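Local coordinates for protein-glutaminase (Chryseobacterium proteolyticum, PDB 2ZK9) that hydrolyses the side-chain amides of glutamine residues in proteins, a deamidation that yields glutamate and ammonia, at residues K62-G67 and W80-A85; N68-T73 and G127-S132; C32-Y37 and C161-F166. All blocks are in the same frame, centred on the assembly; numbering follows the deposited sequence.

Overall arrangement
From the N terminus, the chain runs through strand 4-5 and helix 8-19 and enters the loop at 32-37. Interaction 3 pairs that loop with the end of helix 157-165 and so closes a loop of 123 residues. Interactions 1 and 2 both nest inside it and cross each other, because their segments alternate along the chain. Interaction 1 joins strands 61-66 and 82-91 of the main sheet. Between these strands the chain forms the small sheet 69-72/77-80, whose start interaction 2 ties to strand 130-138. The two contacts touch, with a probable hydrogen bond from Ser132 N to Tyr66 O. Interaction 3 stands apart, its centre about 18 Å from that of interaction 1.

Interaction 1. Residues K62-G67 and W80-A85; sequences KQFVYG and WSYHVA
Two neighbouring antiparallel strands of the main mixed sheet meet here, in a domain of the papain-like clan. Four backbone bonds link the hydrogen-bonded pairs Gln63-Ala85 and Val65-His83, and in each the donor lies in the carbonyl plane. The non-hydrogen-bonded pairs are Phe64-Val84 and Tyr66-Tyr82, whose side chains share one face. Phe64 carries much of the contact on that face. Its CB stands 4.1 Å from His83 O. CG is anti to the carbonyl carbon (chi1 -67°), which lays the ring alongside Val84. CD1 meets Val84 CB at 3.7 Å, with Tyr82 CD2 at the ring edge. CE1 comes to 3.5 Å from Val84 CG2, and CZ at the tip is 3.7 Å from the same methyl. CG2 thus makes a CH-pi contact over the ring face, 3.6 Å from the centroid. It can do so because it is anti to the backbone N of Val84. On the opposite face of the sheet, Val65 CG1 packs against His83 CB. His83 NE2 is hydrogen-bonded to Asp103, and its side chain touches Cys42 at helix 42-55. This is consistent with a Cys-His-Asp catalytic triad, as in relatives. The ladder ends where the chain turns a corner: Gly67 N bonds Ser81 O at 3.0 Å, from 42° above the carbonyl plane.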
ATOM      1  N   LYS A  62      -0.109   5.857  -7.279  1.00  8.35           N
ATOM      2  CA  LYS A  62      -0.443   4.479  -6.918  1.00  7.92           C
ATOM      3  C   LYS A  62       0.067   3.587  -8.040  1.00  7.99           C
ATOM      4  O   LYS A  62      -0.006   3.973  -9.208  1.00  9.03           O
ATOM      5  CB  LYS A  62      -1.924   4.247  -6.736  1.00  8.41           C
ATOM      6  CG  LYS A  62      -2.637   5.078  -5.703  1.00  8.52           C
ATOM      7  CD  LYS A  62      -2.231   4.757  -4.269  1.00  8.30           C
ATOM      8  CE  LYS A  62      -2.815   5.702  -3.255  1.00  8.11           C
ATOM      9  NZ  LYS A  62      -4.288   5.677  -3.332  1.00  8.70           N
ATOM     10  N   GLN A  63       0.483   2.373  -7.696  1.00  8.25           N
ATOM     11  CA  GLN A  63       0.554   1.328  -8.703  1.00  7.91           C
ATOM     12  C   GLN A  63      -0.442   0.237  -8.299  1.00  7.62           C
ATOM     13  O   GLN A  63      -0.431  -0.231  -7.161  1.00  8.31           O
ATOM     14  CB  GLN A  63       1.950   0.726  -8.861  1.00  8.67           C
ATOM     15  CG  GLN A  63       2.031  -0.250 -10.028  1.00  8.69           C
ATOM     16  CD  GLN A  63       3.425  -0.664 -10.410  1.00  9.91           C
ATOM     17  OE1 GLN A  63       3.845  -1.802 -10.180  1.00 10.64           O
ATOM     18  NE2 GLN A  63       4.208   0.273 -10.952  1.00 10.92           N
ATOM     19  N   PHE A  64      -1.292  -0.129  -9.256  1.00  8.30           N
ATOM     20  CA  PHE A  64      -2.217  -1.227  -9.152  1.00  8.20           C
ATOM     21  C   PHE A  64      -1.694  -2.391  -9.954  1.00  9.14           C
ATOM     22  O   PHE A  64      -1.296  -2.199 -11.104  1.00 10.34           O
ATOM     23  CB  PHE A  64      -3.600  -0.849  -9.666  1.00  8.76           C
ATOM     24  CG  PHE A  64      -4.302   0.188  -8.826  1.00  8.88           C
ATOM     25  CD1 PHE A  64      -5.187  -0.175  -7.821  1.00  9.16           C
ATOM     26  CD2 PHE A  64      -4.096   1.550  -9.016  1.00  9.19           C
ATOM     27  CE1 PHE A  64      -5.805   0.745  -7.009  1.00  9.38           C
ATOM     28  CE2 PHE A  64      -4.701   2.497  -8.211  1.00  9.06           C
ATOM     29  CZ  PHE A  64      -5.580   2.097  -7.196  1.00  9.56           C
ATOM     30  N   VAL A  65      -1.724  -3.598  -9.391  1.00  9.04           N
ATOM     31  CA  VAL A  65      -1.354  -4.799 -10.124  1.00  9.21           C
ATOM     32  C   VAL A  65      -2.524  -5.760 -10.036  1.00  8.90           C
ATOM     33  O   VAL A  65      -3.185  -5.823  -8.998  1.00  9.69           O
ATOM     34  CB  VAL A  65      -0.019  -5.386  -9.564  1.00  9.99           C
ATOM     35  CG1 VAL A  65      -0.064  -5.738  -8.101  1.00 10.83           C
ATOM     36  CG2 VAL A  65       0.397  -6.606 -10.376  1.00 11.29           C
ATOM     37  N   TYR A  66      -2.786  -6.477 -11.098  1.00  9.94           N
ATOM     38  CA  TYR A  66      -3.939  -7.313 -11.249  1.00 10.38           C
ATOM     39  C   TYR A  66      -3.539  -8.713 -11.734  1.00 10.22           C
ATOM     40  O   TYR A  66      -2.599  -8.816 -12.491  1.00 11.66           O
ATOM     41  CB  TYR A  66      -4.913  -6.742 -12.297  1.00 10.93           C
ATOM     42  CG  TYR A  66      -5.281  -5.293 -12.080  1.00 10.38           C
ATOM     43  CD1 TYR A  66      -6.392  -4.927 -11.359  1.00 11.12           C
ATOM     44  CD2 TYR A  66      -4.487  -4.293 -12.606  1.00 10.81           C
ATOM     45  CE1 TYR A  66      -6.720  -3.576 -11.158  1.00 11.39           C
ATOM     46  CE2 TYR A  66      -4.811  -2.976 -12.410  1.00 10.63           C
ATOM     47  CZ  TYR A  66      -5.922  -2.614 -11.688  1.00 10.86           C
ATOM     48  OH  TYR A  66      -6.210  -1.260 -11.565  1.00 11.62           O
ATOM     49  N   GLY A  67      -4.257  -9.743 -11.280  1.00 10.55           N
ATOM     50  CA  GLY A  67      -3.960 -11.065 -11.778  1.00 12.15           C
ATOM     51  C   GLY A  67      -4.408 -12.140 -10.862  1.00 10.87           C
ATOM     52  O   GLY A  67      -5.253 -11.925 -10.012  1.00 12.03           O
ATOM     53  N   TRP A  80      -5.069 -12.811  -3.955  1.00 10.55           N
ATOM     54  CA  TRP A  80      -5.675 -11.551  -4.345  1.00 10.74           C
ATOM     55  C   TRP A  80      -5.997 -11.521  -5.824  1.00 10.12           C
ATOM     56  O   TRP A  80      -5.302 -12.144  -6.601  1.00 11.34           O
ATOM     57  CB  TRP A  80      -4.674 -10.463  -4.057  1.00 12.43           C
ATOM     58  CG  TRP A  80      -4.272 -10.135  -2.684  1.00 11.69           C
ATOM     59  CD1 TRP A  80      -4.999 -10.150  -1.516  1.00 11.54           C
ATOM     60  CD2 TRP A  80      -2.939  -9.687  -2.371  1.00  9.99           C
ATOM     61  NE1 TRP A  80      -4.181  -9.723  -0.503  1.00 11.33           N
ATOM     62  CE2 TRP A  80      -2.929  -9.415  -0.999  1.00 10.60           C
ATOM     63  CE3 TRP A  80      -1.768  -9.443  -3.108  1.00 11.47           C
ATOM     64  CZ2 TRP A  80      -1.798  -8.940  -0.377  1.00 12.02           C
ATOM     65  CZ3 TRP A  80      -0.654  -8.956  -2.463  1.00 10.64           C
ATOM     66  CH2 TRP A  80      -0.705  -8.696  -1.121  1.00 11.29           C
ATOM     67  N   SER A  81      -6.993 -10.706  -6.201  1.00 10.41           N
ATOM     68  CA  SER A  81      -7.228 -10.384  -7.591  1.00 11.50           C
ATOM     69  C   SER A  81      -6.515  -9.101  -7.977  1.00 10.03           C
ATOM     70  O   SER A  81      -6.294  -8.875  -9.194  1.00 10.88           O
ATOM     71  CB  SER A  81      -8.706 -10.267  -7.876  1.00 14.78           C
ATOM     72  OG  SER A  81      -9.328  -9.297  -7.075  1.00 21.57           O
ATOM     73  N   TYR A  82      -6.181  -8.238  -7.029  1.00  9.57           N
ATOM     74  CA  TYR A  82      -5.422  -7.041  -7.298  1.00  8.96           C
ATOM     75  C   TYR A  82      -4.681  -6.675  -5.998  1.00  9.11           C
ATOM     76  O   TYR A  82      -5.048  -7.104  -4.928  1.00  9.72           O
ATOM     77  CB  TYR A  82      -6.231  -5.847  -7.810  1.00 10.14           C
ATOM     78  CG  TYR A  82      -6.923  -5.075  -6.734  1.00 11.79           C
ATOM     79  CD1 TYR A  82      -8.129  -5.507  -6.184  1.00 14.10           C
ATOM     80  CD2 TYR A  82      -6.390  -3.896  -6.218  1.00 13.23           C
ATOM     81  CE1 TYR A  82      -8.719  -4.751  -5.177  1.00 17.70           C
ATOM     82  CE2 TYR A  82      -6.967  -3.171  -5.257  1.00 16.00           C
ATOM     83  CZ  TYR A  82      -8.132  -3.596  -4.710  1.00 19.70           C
ATOM     84  OH  TYR A  82      -8.718  -2.818  -3.751  1.00 24.04           O
ATOM     85  N   HIS A  83      -3.671  -5.814  -6.165  1.00  8.70           N
ATOM     86  CA  HIS A  83      -3.022  -5.205  -5.037  1.00  8.45           C
ATOM     87  C   HIS A  83      -2.633  -3.778  -5.435  1.00  8.03           C
ATOM     88  O   HIS A  83      -2.550  -3.442  -6.625  1.00  9.21           O
ATOM     89  CB  HIS A  83      -1.798  -6.050  -4.601  1.00  9.04           C
ATOM     90  CG  HIS A  83      -1.158  -5.565  -3.310  1.00  8.48           C
ATOM     91  ND1 HIS A  83      -1.910  -5.158  -2.246  1.00 10.66           N
ATOM     92  CD2 HIS A  83       0.131  -5.437  -2.992  1.00  8.77           C
ATOM     93  CE1 HIS A  83      -1.075  -4.801  -1.298  1.00 10.87           C
ATOM     94  NE2 HIS A  83       0.208  -4.971  -1.706  1.00  9.49           N
ATOM     95  N   VAL A  84      -2.391  -2.928  -4.457  1.00  8.04           N
ATOM     96  CA  VAL A  84      -2.038  -1.551  -4.669  1.00  7.54           C
ATOM     97  C   VAL A  84      -1.066  -1.127  -3.570  1.00  7.37           C
ATOM     98  O   VAL A  84      -1.189  -1.564  -2.425  1.00  8.29           O
ATOM     99  CB  VAL A  84      -3.293  -0.634  -4.725  1.00  7.95           C
ATOM    100  CG1 VAL A  84      -4.138  -0.717  -3.478  1.00  9.86           C
ATOM    101  CG2 VAL A  84      -2.915   0.798  -5.027  1.00  9.19           C
ATOM    102  N   ALA A  85      -0.157  -0.232  -3.920  1.00  7.51           N
ATOM    103  CA  ALA A  85       0.703   0.444  -2.987  1.00  7.39           C
ATOM    104  C   ALA A  85       1.074   1.809  -3.574  1.00  7.62           C
ATOM    105  O   ALA A  85       0.678   2.163  -4.665  1.00  8.42           O
ATOM    106  CB  ALA A  85       1.927  -0.405  -2.644  1.00  8.88           C
TER

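Interaction 2. Residues N68-T73 and G127-S132; sequences NLKAST and GSASVS
The carboxamide of Asn68 is the flat side-chain group of this contact, and no aromatic ring takes part. Ser128 O sits to one side of its plane, 3.2 Å from ND2. ND2 gives an N-H to a water, which is also hydrogen-bonded to Ser130 OG. A second flat group, the Asn68 peptide carbonyl, accepts Ser130 N at 2.9 Å, with the donor 28° above the carbonyl plane. The return bond, from Asn68 N to Ser130 O, is weak. Together these make one antiparallel bridge, which ties the corner before strand 69-72 to the start of strand 130-138 at the surface. Beside it, Lys70 curls over Ala129. Its CG lies 3.7 Å from Ala129 CB, and bends at chi2 (-67°) and chi4 (60°) turn the chain back toward Ser128. NZ then bonds Ser128 O at 2.7 Å, on a lone pair of that oxygen. It has a second acceptor in Cys126 O, next to the Cys77-Cys126 disulfide. Two neutral carbonyl oxygens therefore grip the ammonium group. Its charge is likely to polarise the Ser128 carbonyl, and two such acceptors are likely to favour the protonated amine.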
ATOM      1  N   ASN A  68      -3.787 -13.299 -11.032  1.00 11.29           N
ATOM      2  CA  ASN A  68      -3.904 -14.416 -10.102  1.00 11.01           C
ATOM      3  C   ASN A  68      -2.786 -14.206  -9.076  1.00 10.05           C
ATOM      4  O   ASN A  68      -1.700 -14.764  -9.204  1.00 11.01           O
ATOM      5  CB  ASN A  68      -3.731 -15.731 -10.841  1.00 11.98           C
ATOM      6  CG  ASN A  68      -3.783 -16.924  -9.924  1.00 12.45           C
ATOM      7  OD1 ASN A  68      -4.384 -16.868  -8.858  1.00 14.77           O
ATOM      8  ND2 ASN A  68      -3.130 -17.988 -10.302  1.00 14.74           N
ATOM      9  N   LEU A  69      -3.009 -13.315  -8.117  1.00  9.38           N
ATOM     10  CA  LEU A  69      -1.934 -12.857  -7.229  1.00  9.24           C
ATOM     11  C   LEU A  69      -1.903 -13.711  -5.970  1.00  9.07           C
ATOM     12  O   LEU A  69      -2.905 -14.166  -5.462  1.00  9.72           O
ATOM     13  CB  LEU A  69      -2.137 -11.387  -6.865  1.00  9.13           C
ATOM     14  CG  LEU A  69      -2.316 -10.437  -8.027  1.00  9.73           C
ATOM     15  CD1 LEU A  69      -2.416  -9.008  -7.488  1.00 10.36           C
ATOM     16  CD2 LEU A  69      -1.193 -10.546  -9.063  1.00 10.94           C
ATOM     17  N   LYS A  70      -0.678 -13.883  -5.456  1.00  9.41           N
ATOM     18  CA  LYS A  70      -0.385 -14.672  -4.275  1.00  9.53           C
ATOM     19  C   LYS A  70       0.753 -13.992  -3.523  1.00  9.23           C
ATOM     20  O   LYS A  70       1.746 -13.632  -4.142  1.00 10.31           O
ATOM     21  CB  LYS A  70       0.091 -16.085  -4.688  1.00 11.01           C
ATOM     22  CG  LYS A  70      -0.823 -16.921  -5.495  1.00 12.06           C
ATOM     23  CD  LYS A  70      -2.034 -17.360  -4.799  1.00 12.41           C
ATOM     24  CE  LYS A  70      -2.925 -18.347  -5.611  1.00 13.47           C
ATOM     25  NZ  LYS A  70      -2.143 -19.602  -5.954  1.00 14.94           N
ATOM     26  N   ALA A  71       0.625 -13.885  -2.191  1.00  9.40           N
ATOM     27  CA  ALA A  71       1.663 -13.270  -1.384  1.00  9.62           C
ATOM     28  C   ALA A  71       1.790 -14.018  -0.075  1.00  9.86           C
ATOM     29  O   ALA A  71       0.824 -14.560   0.456  1.00 10.55           O
ATOM     30  CB  ALA A  71       1.363 -11.815  -1.144  1.00 11.20           C
ATOM     31  N   SER A  72       2.985 -13.999   0.470  1.00 11.88           N
ATOM     32  CA  SER A  72       3.271 -14.624   1.766  1.00 12.14           C
ATOM     33  C   SER A  72       3.772 -13.614   2.803  1.00 12.57           C
ATOM     34  O   SER A  72       4.493 -12.713   2.451  1.00 15.98           O
ATOM     35  CB  SER A  72       4.358 -15.637   1.551  1.00 14.25           C
ATOM     36  OG  SER A  72       4.642 -16.284   2.832  1.00 14.18           O
ATOM     37  N   THR A  73       3.376 -13.853   4.049  1.00 12.70           N
ATOM     38  CA  THR A  73       3.926 -13.057   5.113  1.00 13.13           C
ATOM     39  C   THR A  73       5.197 -13.672   5.698  1.00 13.03           C
ATOM     40  O   THR A  73       5.775 -13.081   6.628  1.00 14.92           O
ATOM     41  CB  THR A  73       2.893 -12.976   6.239  1.00 13.23           C
ATOM     42  OG1 THR A  73       2.710 -14.315   6.765  1.00 13.93           O
ATOM     43  CG2 THR A  73       1.546 -12.419   5.767  1.00 17.27           C
ATOM     44  N   GLY A 127       1.634 -21.095  -4.360  1.00 10.25           N
ATOM     45  CA  GLY A 127       1.018 -21.721  -5.496  1.00 10.50           C
ATOM     46  C   GLY A 127       1.096 -20.919  -6.763  1.00  9.83           C
ATOM     47  O   GLY A 127       1.815 -19.931  -6.867  1.00 11.26           O
ATOM     48  N   SER A 128       0.361 -21.390  -7.791  1.00 10.26           N
ATOM     49  CA  SER A 128       0.453 -20.738  -9.084  0.64  9.98           C
ATOM     50  C   SER A 128       0.052 -19.274  -8.985  1.00 10.67           C
ATOM     51  O   SER A 128      -0.847 -18.909  -8.244  1.00 11.65           O
ATOM     52  CB  SER A 128      -0.517 -21.415 -10.046  0.64 11.34           C
ATOM     53  OG  SER A 128      -0.183 -22.803 -10.213  0.64 11.41           O
ATOM     54  N   ALA A 129       0.697 -18.436  -9.771  1.00 10.83           N
ATOM     55  CA  ALA A 129       0.484 -17.010  -9.668  1.00 11.08           C
ATOM     56  C   ALA A 129       0.926 -16.328 -10.946  1.00 11.35           C
ATOM     57  O   ALA A 129       1.897 -16.750 -11.557  1.00 13.63           O
ATOM     58  CB  ALA A 129       1.244 -16.455  -8.475  1.00 12.59           C
ATOM     59  N   SER A 130       0.236 -15.266 -11.341  1.00 11.23           N
ATOM     60  CA  SER A 130       0.614 -14.525 -12.532  1.00 12.63           C
ATOM     61  C   SER A 130       0.012 -13.121 -12.492  1.00 11.83           C
ATOM     62  O   SER A 130      -1.062 -12.911 -11.940  1.00 12.53           O
ATOM     63  CB  SER A 130       0.159 -15.217 -13.818  1.00 16.06           C
ATOM     64  OG  SER A 130      -1.222 -15.442 -13.844  1.00 19.31           O
ATOM     65  N   VAL A 131       0.710 -12.187 -13.119  1.00 12.75           N
ATOM     66  CA  VAL A 131       0.239 -10.811 -13.328  1.00 12.12           C
ATOM     67  C   VAL A 131      -0.456 -10.723 -14.687  1.00 12.55           C
ATOM     68  O   VAL A 131       0.118 -11.112 -15.685  1.00 14.77           O
ATOM     69  CB  VAL A 131       1.391  -9.809 -13.257  1.00 12.73           C
ATOM     70  CG1 VAL A 131       0.943  -8.421 -13.680  1.00 13.65           C
ATOM     71  CG2 VAL A 131       2.041  -9.763 -11.865  1.00 14.89           C
ATOM     72  N   SER A 132      -1.682 -10.225 -14.698  1.00 12.35           N
ATOM     73  CA  SER A 132      -2.408 -10.003 -15.940  0.69 12.86           C
ATOM     74  C   SER A 132      -2.173  -8.588 -16.456  1.00 14.38           C
ATOM     75  O   SER A 132      -2.071  -8.371 -17.679  1.00 17.22           O
ATOM     76  CB  SER A 132      -3.905 -10.213 -15.826  0.69 15.12           C
ATOM     77  OG  SER A 132      -4.475  -9.465 -14.779  0.69 15.37           O
TER
HETATM   78  O   HOH W   1      -1.585 -17.990 -12.814  1.00 17.73           O
HETATM   79  O   HOH W   2      -3.156 -13.626 -14.343  1.00 22.81           O

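Interaction 3. Residues C32-Y37 and C161-F166; sequences CITFRY and CVLTKF
An inverse gamma turn centred on Thr34 runs into a type I beta turn from Thr34 to Tyr37, and this turn packs on the C-terminal end of helix 157-165. The tight part joins Thr34 to Leu163 and Phe166 and includes a T-shaped aromatic pair. Thr34 OG1 faces Leu163 CD2 at 3.4 Å. Thr34 CG2 rests against the end of the helix, 3.6 Å from Leu163 O and 3.9 Å from Phe166 CB. Next to it, Tyr37 has CG anti to the backbone N (chi1 -175°), and this brings one edge of its ring over a face of Phe166. The planes stand at 71° and the centroids are 5.3 Å apart. CE2 comes to 4.0 Å from Phe166 CG, while the hydroxyl bonds Pro174 O. An alanine at Tyr37 would lose this edge and the hydroxyl, and would probably loosen the turn from Phe166 and from the Pro174 region. The loose side lies toward Cys32, which is partly exposed and disulfide-bonded to Cys23. No direct hydrogen bond joins the two segments. A water bridges them instead, donating to Cys32 O and to Leu163 O, with its oxygen 2.8 Å from both.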
ATOM      1  N   CYS A  32      -4.239   2.804  13.254  1.00  9.42           N
ATOM      2  CA  CYS A  32      -2.967   2.276  12.793  0.53  8.50           C
ATOM      3  C   CYS A  32      -3.185   1.629  11.416  1.00  8.59           C
ATOM      4  O   CYS A  32      -4.266   1.226  11.039  1.00  9.26           O
ATOM      5  CB  CYS A  32      -2.399   1.315  13.831  0.53  9.91           C
ATOM      6  SG  CYS A  32      -3.400  -0.078  14.239  0.53  9.48           S
ATOM      7  N   ILE A  33      -2.074   1.541  10.641  1.00  8.65           N
ATOM      8  CA  ILE A  33      -2.129   0.964   9.317  1.00  8.00           C
ATOM      9  C   ILE A  33      -1.911  -0.558   9.436  1.00  8.12           C
ATOM     10  O   ILE A  33      -0.912  -1.018   9.998  1.00  8.72           O
ATOM     11  CB  ILE A  33      -1.117   1.586   8.361  1.00  8.19           C
ATOM     12  CG1 ILE A  33      -1.200   3.095   8.348  1.00  9.61           C
ATOM     13  CG2 ILE A  33      -1.326   0.993   6.991  1.00  9.44           C
ATOM     14  CD1 ILE A  33      -0.151   3.787   7.504  1.00 10.87           C
ATOM     15  N   THR A  34      -2.865  -1.318   8.916  1.00  8.21           N
ATOM     16  CA  THR A  34      -3.032  -2.739   9.148  1.00  8.13           C
ATOM     17  C   THR A  34      -2.141  -3.598   8.247  1.00  7.90           C
ATOM     18  O   THR A  34      -2.581  -4.582   7.654  1.00  8.38           O
ATOM     19  CB  THR A  34      -4.518  -3.046   8.973  1.00  8.48           C
ATOM     20  OG1 THR A  34      -4.952  -2.552   7.711  1.00  9.44           O
ATOM     21  CG2 THR A  34      -5.370  -2.415  10.082  1.00 10.14           C
ATOM     22  N   PHE A  35      -0.862  -3.225   8.173  1.00  8.17           N
ATOM     23  CA  PHE A  35       0.083  -3.931   7.299  1.00  8.39           C
ATOM     24  C   PHE A  35       0.180  -5.425   7.659  1.00  8.24           C
ATOM     25  O   PHE A  35       0.378  -6.253   6.769  1.00  9.74           O
ATOM     26  CB  PHE A  35       1.463  -3.333   7.399  1.00  8.53           C
ATOM     27  CG  PHE A  35       1.572  -1.913   6.899  1.00  8.26           C
ATOM     28  CD1 PHE A  35       1.244  -1.576   5.588  1.00  8.59           C
ATOM     29  CD2 PHE A  35       2.063  -0.924   7.724  1.00  8.88           C
ATOM     30  CE1 PHE A  35       1.418  -0.283   5.126  1.00  9.12           C
ATOM     31  CE2 PHE A  35       2.246   0.368   7.254  1.00  9.42           C
ATOM     32  CZ  PHE A  35       1.905   0.689   5.970  1.00  9.61           C
ATOM     33  N   ARG A  36       0.032  -5.751   8.937  1.00  8.69           N
ATOM     34  CA  ARG A  36       0.116  -7.143   9.382  1.00  8.98           C
ATOM     35  C   ARG A  36      -1.070  -7.993   8.970  1.00  8.85           C
ATOM     36  O   ARG A  36      -1.017  -9.202   9.239  1.00  9.77           O
ATOM     37  CB  ARG A  36       0.251  -7.161  10.906  1.00  9.73           C
ATOM     38  CG  ARG A  36      -0.931  -6.598  11.668  1.00  9.92           C
ATOM     39  CD  ARG A  36      -0.715  -6.569  13.139  1.00 10.76           C
ATOM     40  NE  ARG A  36      -1.890  -6.074  13.833  1.00 11.13           N
ATOM     41  CZ  ARG A  36      -2.036  -5.977  15.130  1.00 13.10           C
ATOM     42  NH1 ARG A  36      -1.027  -6.337  15.913  1.00 14.25           N
ATOM     43  NH2 ARG A  36      -3.147  -5.492  15.632  1.00 15.21           N
ATOM     44  N   TYR A  37      -2.101  -7.409   8.389  1.00  8.65           N
ATOM     45  CA  TYR A  37      -3.285  -8.110   7.929  1.00  8.41           C
ATOM     46  C   TYR A  37      -3.411  -7.956   6.433  1.00  8.09           C
ATOM     47  O   TYR A  37      -4.110  -7.086   5.937  1.00  9.37           O
ATOM     48  CB  TYR A  37      -4.534  -7.555   8.626  1.00  9.09           C
ATOM     49  CG  TYR A  37      -5.797  -8.320   8.283  1.00  8.69           C
ATOM     50  CD1 TYR A  37      -5.918  -9.657   8.528  1.00  9.38           C
ATOM     51  CD2 TYR A  37      -6.884  -7.641   7.723  1.00  9.46           C
ATOM     52  CE1 TYR A  37      -7.105 -10.335   8.213  1.00  9.91           C
ATOM     53  CE2 TYR A  37      -8.034  -8.327   7.423  1.00 10.05           C
ATOM     54  CZ  TYR A  37      -8.175  -9.653   7.651  1.00 10.18           C
ATOM     55  OH  TYR A  37      -9.369 -10.275   7.353  1.00 12.18           O
ATOM     56  N   CYS A 161     -12.215   4.283   8.190  1.00  8.16           N
ATOM     57  CA  CYS A 161     -13.229   3.328   8.649  0.60  9.20           C
ATOM     58  C   CYS A 161     -12.766   1.908   8.449  1.00  8.45           C
ATOM     59  O   CYS A 161     -12.898   1.043   9.349  1.00  9.34           O
ATOM     60  CB  CYS A 161     -14.541   3.544   7.865  0.60 10.36           C
ATOM     61  SG  CYS A 161     -15.992   2.787   8.637  0.60 17.55           S
ATOM     62  N   VAL A 162     -12.175   1.613   7.277  1.00  8.54           N
ATOM     63  CA  VAL A 162     -11.705   0.253   6.977  1.00  8.58           C
ATOM     64  C   VAL A 162     -10.541  -0.086   7.891  1.00  8.76           C
ATOM     65  O   VAL A 162     -10.489  -1.186   8.445  1.00  9.46           O
ATOM     66  CB  VAL A 162     -11.373   0.132   5.494  1.00  8.90           C
ATOM     67  CG1 VAL A 162     -10.610  -1.140   5.212  1.00  9.95           C
ATOM     68  CG2 VAL A 162     -12.638   0.238   4.663  1.00  9.99           C
ATOM     69  N   LEU A 163      -9.581   0.818   8.029  1.00  8.10           N
ATOM     70  CA  LEU A 163      -8.459   0.536   8.930  1.00  8.52           C
ATOM     71  C   LEU A 163      -8.949   0.234  10.350  1.00  8.51           C
ATOM     72  O   LEU A 163      -8.443  -0.689  10.994  1.00  9.37           O
ATOM     73  CB  LEU A 163      -7.459   1.673   8.946  1.00  8.71           C
ATOM     74  CG  LEU A 163      -6.697   1.930   7.630  1.00  8.58           C
ATOM     75  CD1 LEU A 163      -5.843   3.171   7.789  1.00 10.14           C
ATOM     76  CD2 LEU A 163      -5.878   0.717   7.235  1.00 10.61           C
ATOM     77  N   THR A 164      -9.928   0.978  10.846  1.00  8.95           N
ATOM     78  CA  THR A 164     -10.451   0.717  12.162  1.00  9.26           C
ATOM     79  C   THR A 164     -11.107  -0.646  12.232  1.00  9.72           C
ATOM     80  O   THR A 164     -10.881  -1.405  13.195  1.00 11.21           O
ATOM     81  CB  THR A 164     -11.397   1.840  12.594  1.00 10.35           C
ATOM     82  OG1 THR A 164     -10.619   3.034  12.708  1.00 12.48           O
ATOM     83  CG2 THR A 164     -12.035   1.553  13.919  1.00 13.18           C
ATOM     84  N   LYS A 165     -11.876  -1.008  11.212  1.00  9.64           N
ATOM     85  CA  LYS A 165     -12.491  -2.336  11.209  0.56 11.17           C
ATOM     86  C   LYS A 165     -11.486  -3.459  11.247  1.00 10.46           C
ATOM     87  O   LYS A 165     -11.756  -4.527  11.846  1.00 12.40           O
ATOM     88  CB  LYS A 165     -13.399  -2.454  10.002  0.56 12.25           C
ATOM     89  CG  LYS A 165     -14.794  -1.938  10.330  0.56 14.11           C
ATOM     90  CD  LYS A 165     -15.750  -2.104   9.155  0.56 20.43           C
ATOM     91  CE  LYS A 165     -17.059  -1.393   9.491  0.56 23.99           C
ATOM     92  NZ  LYS A 165     -17.738  -2.069  10.635  0.56 36.75           N
ATOM     93  N   PHE A 166     -10.327  -3.288  10.656  1.00  9.51           N
ATOM     94  CA  PHE A 166      -9.308  -4.311  10.596  1.00  9.70           C
ATOM     95  C   PHE A 166      -8.242  -4.200  11.664  1.00  9.40           C
ATOM     96  O   PHE A 166      -7.277  -4.987  11.687  1.00  9.98           O
ATOM     97  CB  PHE A 166      -8.658  -4.377   9.209  1.00 10.52           C
ATOM     98  CG  PHE A 166      -9.585  -4.704   8.054  1.00  9.33           C
ATOM     99  CD1 PHE A 166     -10.849  -5.248   8.198  1.00  9.91           C
ATOM    100  CD2 PHE A 166      -9.124  -4.516   6.753  1.00  9.96           C
ATOM    101  CE1 PHE A 166     -11.625  -5.560   7.092  1.00 10.41           C
ATOM    102  CE2 PHE A 166      -9.899  -4.816   5.675  1.00 10.31           C
ATOM    103  CZ  PHE A 166     -11.160  -5.327   5.837  1.00  9.84           C
TER
HETATM  104  O   HOH W   3      -6.366   0.286  12.552  1.00 11.95           O